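Local coordinates for protein putative hydrolase (PDB 3LLC) that probably hydrolyses acyl esters and thioesters, removing fatty acyl groups from proteins and splitting the acyl glucuronide of mycophenolic acid, at residues V141-A146 against H247-P252; D148-L153 against R187-D192. One frame throughout, in Å; residues are numbered along the deposited sequence. Where two conformers were deposited one is given.

In the fold
Both contacts are buried, but they belong to different layers of the alpha/beta hydrolase. Contact 1, with its centre about 11 Å from the centre of the chain, joins the C-terminal end of strand 136-143 to the loop that carries the presumed catalytic histidine. Contact 2, about 15 Å from the centre, packs two helices, 149-154 and 187-195, probably part of the cap-like insertion that follows that strand in many family members. They share no element, although their first segments adjoin in the chain. Contact 1 is purely van der Waals, while contact 2 adds a bent methionine side chain (selenomethionine here) and a water bridge to its apolar packing.

Contact 1: V141-A146 against H247-P252; sequences VLIAPA and HRLSRP
Ile143 and Leu249 supply the aliphatic half of this contact. The branch methyl CG2 of Ile143 meets CD1 of Leu249 at 3.8 Å, and the same CG2 lies 4.2 Å from Leu249 CB, so one methyl group touches both the root and one tip of the leucine. The two side chains pass alongside each other in opposite directions. Ile143 CG2 reaches the leucine because it stands anti to its own backbone N, while CG1 is turned beside that N. Met258 of helix 252-266 also packs on Ile143.

The second half sets a methyl against an imidazole. Ala144 CB approaches the His247 ring obliquely, at 3.7 Å from ND1, and CE1 of the ring comes within 3.9 Å of Ala144 O. With CG anti to the backbone N (chi1 -172°), the histidine extends its ring toward the end of the strand. This is the topology of the alpha/beta hydrolase fold: strand 136-143 runs parallel to its neighbours in the central sheet, and the loop after the last strand, 237-242, delivers a histidine. His247 probably belongs to a Ser-His-Asp triad, its ND1 hydrogen-bonded to Asp217 OD2 and its NE2 to Ser114 OG on what looks like a nucleophile elbow.

No hydrogen bond crosses between the two segments. Ala144 and Leu249 both adopt left-handed backbone conformations (phi 43° and 42°), which turn the chain at the strand end and within the histidine loop. The CA atoms of Ala144 and His247 are 6.5 Å apart.

Contact 2: D148-L153 against R187-D192; sequences DFTSDL and RALMED
Thr150 and Met190 mark the closest passage of two nearly perpendicular helices, their CA atoms 5.6 Å apart. The short axes of 149-153 and 187-192 approach to 9.1 Å with 81° between their directions, so each helix offers only a small patch to the other. The first helix widens into a pi-type turn at 150-153.

Thr150 fills the centre of the patch. Its chi1 of 60° sets the methyl CG2 against Leu189 while OG1 turns to a water. CG2 rests against Leu189 O at 3.9 Å and also meets Leu189 CD2. Met190, present as selenomethionine in place of methionine, slides past Thr150 in the opposite direction: SE lies 4.0 Å from Thr150 CB. Bends at both chi2 and chi3 curl the chain, bringing CE to 3.5 Å from Thr150 O. Leu189 CD2 also approaches the Phe149 ring obliquely, 4.3 Å from CE1. Trp118 of helix 115-128 meets that ring too, and a tetraethylene glycol, probably from the crystallisation liquor, lies about 4 Å from the Phe149 side chain and may mark a pocket near the presumed triad.

The polar link is indirect. The water accepts a hydrogen bond from Thr150 OG1 at 2.7 Å and donates one to the backbone Met190 O, bridging two oxygens too far apart to bond directly.

The two helices are therefore joined without a direct hydrogen bond or salt bridge: methyl groups pack on carbonyl oxygens as well as on carbon and the selenomethionine side chain, and the water-mediated link from the threonine hydroxyl to Met190 O is the one polar pairing between the segments.

Contact 1: V141-A146 against H247-P252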
loop_
_atom_site.group_PDB
_atom_site.type_symbol
_atom_site.label_atom_id
_atom_site.label_comp_id
_atom_site.label_asym_id
_atom_site.label_seq_id
_atom_site.Cartn_x
_atom_site.Cartn_y
_atom_site.Cartn_z
ATOM N N VAL A 141 -0.659 7.837 6.001
ATOM C CA VAL A 141 -2.074 7.600 6.295
ATOM C C VAL A 141 -2.316 6.150 5.816
ATOM O O VAL A 141 -2.038 5.825 4.650
ATOM C CB VAL A 141 -2.986 8.593 5.599
ATOM C CG1 VAL A 141 -4.468 8.173 5.810
ATOM C CG2 VAL A 141 -2.759 10.075 6.114
ATOM N N LEU A 142 -2.720 5.269 6.726
ATOM C CA LEU A 142 -2.860 3.823 6.428
ATOM C C LEU A 142 -4.342 3.433 6.596
ATOM O O LEU A 142 -4.928 3.740 7.619
ATOM C CB LEU A 142 -1.974 3.012 7.363
ATOM C CG LEU A 142 -0.474 3.360 7.379
ATOM C CD1 LEU A 142 0.275 2.491 8.411
ATOM C CD2 LEU A 142 0.068 3.179 5.968
ATOM N N ILE A 143 -4.936 2.812 5.568
ATOM C CA ILE A 143 -6.366 2.493 5.528
ATOM C C ILE A 143 -6.480 0.963 5.558
ATOM O O ILE A 143 -6.027 0.311 4.631
ATOM C CB ILE A 143 -7.008 3.057 4.248
ATOM C CG1 ILE A 143 -6.800 4.594 4.181
ATOM C CG2 ILE A 143 -8.521 2.672 4.151
ATOM C CD1 ILE A 143 -6.340 5.096 2.906
ATOM N N ALA A 144 -7.056 0.411 6.628
ATOM C CA ALA A 144 -7.154 -1.044 6.853
ATOM C C ALA A 144 -5.850 -1.754 6.506
ATOM O O ALA A 144 -5.826 -2.717 5.751
ATOM C CB ALA A 144 -8.363 -1.642 6.033
ATOM N N PRO A 145 -4.718 -1.280 7.074
ATOM C CA PRO A 145 -3.445 -1.821 6.631
ATOM C C PRO A 145 -3.256 -3.305 6.954
ATOM O O PRO A 145 -3.706 -3.774 8.002
ATOM C CB PRO A 145 -2.421 -0.976 7.407
ATOM C CG PRO A 145 -3.174 -0.594 8.645
ATOM C CD PRO A 145 -4.560 -0.294 8.151
ATOM N N ALA A 146 -2.530 -4.012 6.078
ATOM C CA ALA A 146 -2.385 -5.469 6.182
ATOM C C ALA A 146 -0.918 -5.911 6.249
ATOM O O ALA A 146 -0.487 -6.828 5.519
ATOM C CB ALA A 146 -3.127 -6.166 4.969
ATOM N N HIS A 247 -14.136 -3.480 4.997
ATOM C CA HIS A 247 -12.754 -3.465 4.501
ATOM C C HIS A 247 -12.488 -2.329 3.483
ATOM O O HIS A 247 -11.384 -1.827 3.403
ATOM C CB HIS A 247 -12.321 -4.815 3.880
ATOM C CG HIS A 247 -10.857 -4.867 3.559
ATOM N ND1 HIS A 247 -9.891 -4.641 4.513
ATOM C CD2 HIS A 247 -10.198 -5.067 2.387
ATOM C CE1 HIS A 247 -8.689 -4.710 3.943
ATOM N NE2 HIS A 247 -8.848 -4.989 2.660
ATOM N N ARG A 248 -13.488 -1.953 2.707
ATOM C CA ARG A 248 -13.272 -0.967 1.626
ATOM C C ARG A 248 -13.208 0.495 2.118
ATOM O O ARG A 248 -12.515 1.327 1.491
ATOM C CB ARG A 248 -14.384 -1.101 0.568
ATOM C CG ARG A 248 -14.238 -2.354 -0.330
ATOM C CD ARG A 248 -15.491 -2.552 -1.234
ATOM N N LEU A 249 -13.913 0.792 3.231
ATOM C CA LEU A 249 -13.938 2.144 3.821
ATOM C C LEU A 249 -14.067 3.214 2.731
ATOM O O LEU A 249 -13.212 4.100 2.613
ATOM C CB LEU A 249 -12.662 2.393 4.655
ATOM C CG LEU A 249 -12.515 1.660 5.980
ATOM C CD1 LEU A 249 -11.208 2.075 6.721
ATOM C CD2 LEU A 249 -13.730 1.819 6.916
ATOM N N SER A 250 -15.112 3.100 1.910
ATOM C CA SER A 250 -15.303 3.983 0.756
ATOM C C SER A 250 -16.699 4.609 0.686
ATOM O O SER A 250 -17.093 5.167 -0.344
ATOM C CB SER A 250 -14.967 3.216 -0.557
ATOM O OG SER A 250 -15.834 2.102 -0.709
ATOM N N ARG A 251 -17.473 4.556 1.780
ATOM C CA ARG A 251 -18.690 5.353 1.863
ATOM C C ARG A 251 -18.286 6.845 1.923
ATOM O O ARG A 251 -17.133 7.157 2.278
ATOM C CB ARG A 251 -19.509 5.013 3.113
ATOM C CG ARG A 251 -19.910 3.544 3.321
ATOM C CD ARG A 251 -20.565 3.391 4.720
ATOM N NE ARG A 251 -19.552 3.537 5.785
ATOM C CZ ARG A 251 -19.784 3.396 7.091
ATOM N NH1 ARG A 251 -20.981 3.090 7.526
ATOM N NH2 ARG A 251 -18.786 3.535 7.956
ATOM N N PRO A 252 -19.210 7.750 1.596
ATOM C CA PRO A 252 -18.984 9.205 1.723
ATOM C C PRO A 252 -18.404 9.641 3.082
ATOM O O PRO A 252 -17.392 10.341 3.106
ATOM C CB PRO A 252 -20.377 9.779 1.510
ATOM C CG PRO A 252 -20.988 8.832 0.504
ATOM C CD PRO A 252 -20.509 7.466 0.946
#

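Contact 2: D148-L153 against R187-D192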
loop_
_atom_site.group_PDB
_atom_site.type_symbol
_atom_site.label_atom_id
_atom_site.label_comp_id
_atom_site.label_asym_id
_atom_site.label_seq_id
_atom_site.Cartn_x
_atom_site.Cartn_y
_atom_site.Cartn_z
ATOM N N ASP A 148 2.261 -8.035 7.171
ATOM C CA ASP A 148 2.522 -9.425 7.519
ATOM C C ASP A 148 1.276 -10.304 7.329
ATOM O O ASP A 148 1.106 -11.281 8.048
ATOM C CB ASP A 148 3.024 -9.554 8.959
ATOM C CG ASP A 148 4.237 -8.628 9.247
ATOM O OD1 ASP A 148 4.821 -8.113 8.245
ATOM O OD2 ASP A 148 4.582 -8.463 10.453
ATOM N N PHE A 149 0.453 -9.979 6.331
ATOM C CA PHE A 149 -0.797 -10.736 6.164
ATOM C C PHE A 149 -0.558 -12.211 5.855
ATOM O O PHE A 149 -1.359 -13.080 6.257
ATOM C CB PHE A 149 -1.803 -10.042 5.194
ATOM C CG PHE A 149 -1.499 -10.175 3.719
ATOM C CD1 PHE A 149 -1.705 -11.353 3.034
ATOM C CD2 PHE A 149 -1.099 -9.049 2.980
ATOM C CE1 PHE A 149 -1.457 -11.423 1.660
ATOM C CE2 PHE A 149 -0.853 -9.136 1.611
ATOM C CZ PHE A 149 -1.036 -10.300 0.967
ATOM N N THR A 150 0.526 -12.532 5.138
ATOM C CA THR A 150 0.792 -13.930 4.759
ATOM C C THR A 150 1.046 -14.795 5.992
ATOM O O THR A 150 0.468 -15.867 6.121
ATOM C CB THR A 150 1.958 -14.055 3.733
ATOM O OG1 THR A 150 3.156 -13.502 4.311
ATOM C CG2 THR A 150 1.616 -13.320 2.425
ATOM N N SER A 151 1.870 -14.321 6.938
ATOM C CA SER A 151 2.200 -15.103 8.100
ATOM C C SER A 151 1.151 -14.978 9.226
ATOM O O SER A 151 0.945 -15.940 10.002
ATOM C CB SER A 151 3.598 -14.719 8.661
ATOM O OG SER A 151 3.659 -13.348 9.003
ATOM N N ASP A 152 0.519 -13.834 9.328
ATOM C CA ASP A 152 -0.327 -13.526 10.504
ATOM C C ASP A 152 -1.821 -13.749 10.267
ATOM O O ASP A 152 -2.513 -14.066 11.212
ATOM C CB ASP A 152 -0.124 -12.091 10.990
ATOM C CG ASP A 152 1.288 -11.829 11.528
ATOM O OD1 ASP A 152 2.199 -12.652 11.290
ATOM O OD2 ASP A 152 1.466 -10.752 12.149
ATOM N N LEU A 153 -2.298 -13.537 9.039
ATOM C CA LEU A 153 -3.731 -13.675 8.716
ATOM C C LEU A 153 -4.037 -14.914 7.862
ATOM O O LEU A 153 -5.090 -15.536 8.054
ATOM C CB LEU A 153 -4.267 -12.412 8.051
ATOM C CG LEU A 153 -4.132 -11.095 8.835
ATOM C CD1 LEU A 153 -4.701 -9.887 8.059
ATOM C CD2 LEU A 153 -4.764 -11.264 10.266
ATOM N N ARG A 187 2.594 -19.752 -3.812
ATOM C CA ARG A 187 3.644 -20.234 -2.914
ATOM C C ARG A 187 4.739 -19.160 -2.799
ATOM O O ARG A 187 5.186 -18.865 -1.700
ATOM C CB ARG A 187 4.226 -21.553 -3.418
ATOM C CG ARG A 187 5.261 -22.198 -2.473
ATOM C CD ARG A 187 5.805 -23.531 -3.017
ATOM N NE ARG A 187 7.164 -23.791 -2.552
ATOM C CZ ARG A 187 7.873 -24.875 -2.848
ATOM N NH1 ARG A 187 7.361 -25.830 -3.616
ATOM N NH2 ARG A 187 9.104 -25.000 -2.374
ATOM N N ALA A 188 5.138 -18.574 -3.925
ATOM C CA ALA A 188 6.159 -17.486 -3.935
ATOM C C ALA A 188 5.780 -16.276 -3.082
ATOM O O ALA A 188 6.605 -15.768 -2.307
ATOM C CB ALA A 188 6.532 -17.066 -5.392
ATOM N N LEU A 189 4.527 -15.824 -3.174
ATOM C CA LEU A 189 4.031 -14.766 -2.307
ATOM C C LEU A 189 4.115 -15.138 -0.825
ATOM O O LEU A 189 4.521 -14.305 -0.005
ATOM C CB LEU A 189 2.565 -14.384 -2.654
ATOM C CG LEU A 189 1.939 -13.290 -1.811
ATOM C CD1 LEU A 189 2.150 -11.905 -2.431
ATOM C CD2 LEU A 189 0.419 -13.523 -1.544
HETATM N N MSE A 190 3.671 -16.336 -0.462
HETATM C CA MSE A 190 3.683 -16.752 0.949
HETATM C C MSE A 190 5.149 -16.816 1.487
HETATM O O MSE A 190 5.412 -16.345 2.582
HETATM C CB MSE A 190 3.021 -18.132 1.147
HETATM C CG MSE A 190 1.506 -18.209 0.729
HETATM SE SE MSE A 190 0.367 -17.191 1.769
HETATM C CE MSE A 190 0.690 -18.095 3.451
ATOM N N GLU A 191 6.060 -17.376 0.703
ATOM C CA GLU A 191 7.461 -17.561 1.161
ATOM C C GLU A 191 8.135 -16.176 1.306
ATOM O O GLU A 191 8.737 -15.866 2.325
ATOM C CB GLU A 191 8.233 -18.441 0.193
ATOM C CG GLU A 191 7.841 -19.925 0.233
ATOM C CD GLU A 191 8.462 -20.764 -0.859
ATOM O OE1 GLU A 191 9.078 -20.243 -1.819
ATOM O OE2 GLU A 191 8.300 -21.986 -0.759
ATOM N N ASP A 192 7.947 -15.328 0.309
ATOM C CA ASP A 192 8.546 -13.978 0.305
ATOM C C ASP A 192 7.894 -13.031 1.315
ATOM O O ASP A 192 8.538 -12.081 1.758
ATOM C CB ASP A 192 8.562 -13.424 -1.133
ATOM C CG ASP A 192 9.035 -11.964 -1.218
ATOM O OD1 ASP A 192 10.254 -11.757 -1.306
ATOM O OD2 ASP A 192 8.204 -11.048 -1.186
HETATM O O HOH W 1 4.238 -15.891 5.032
#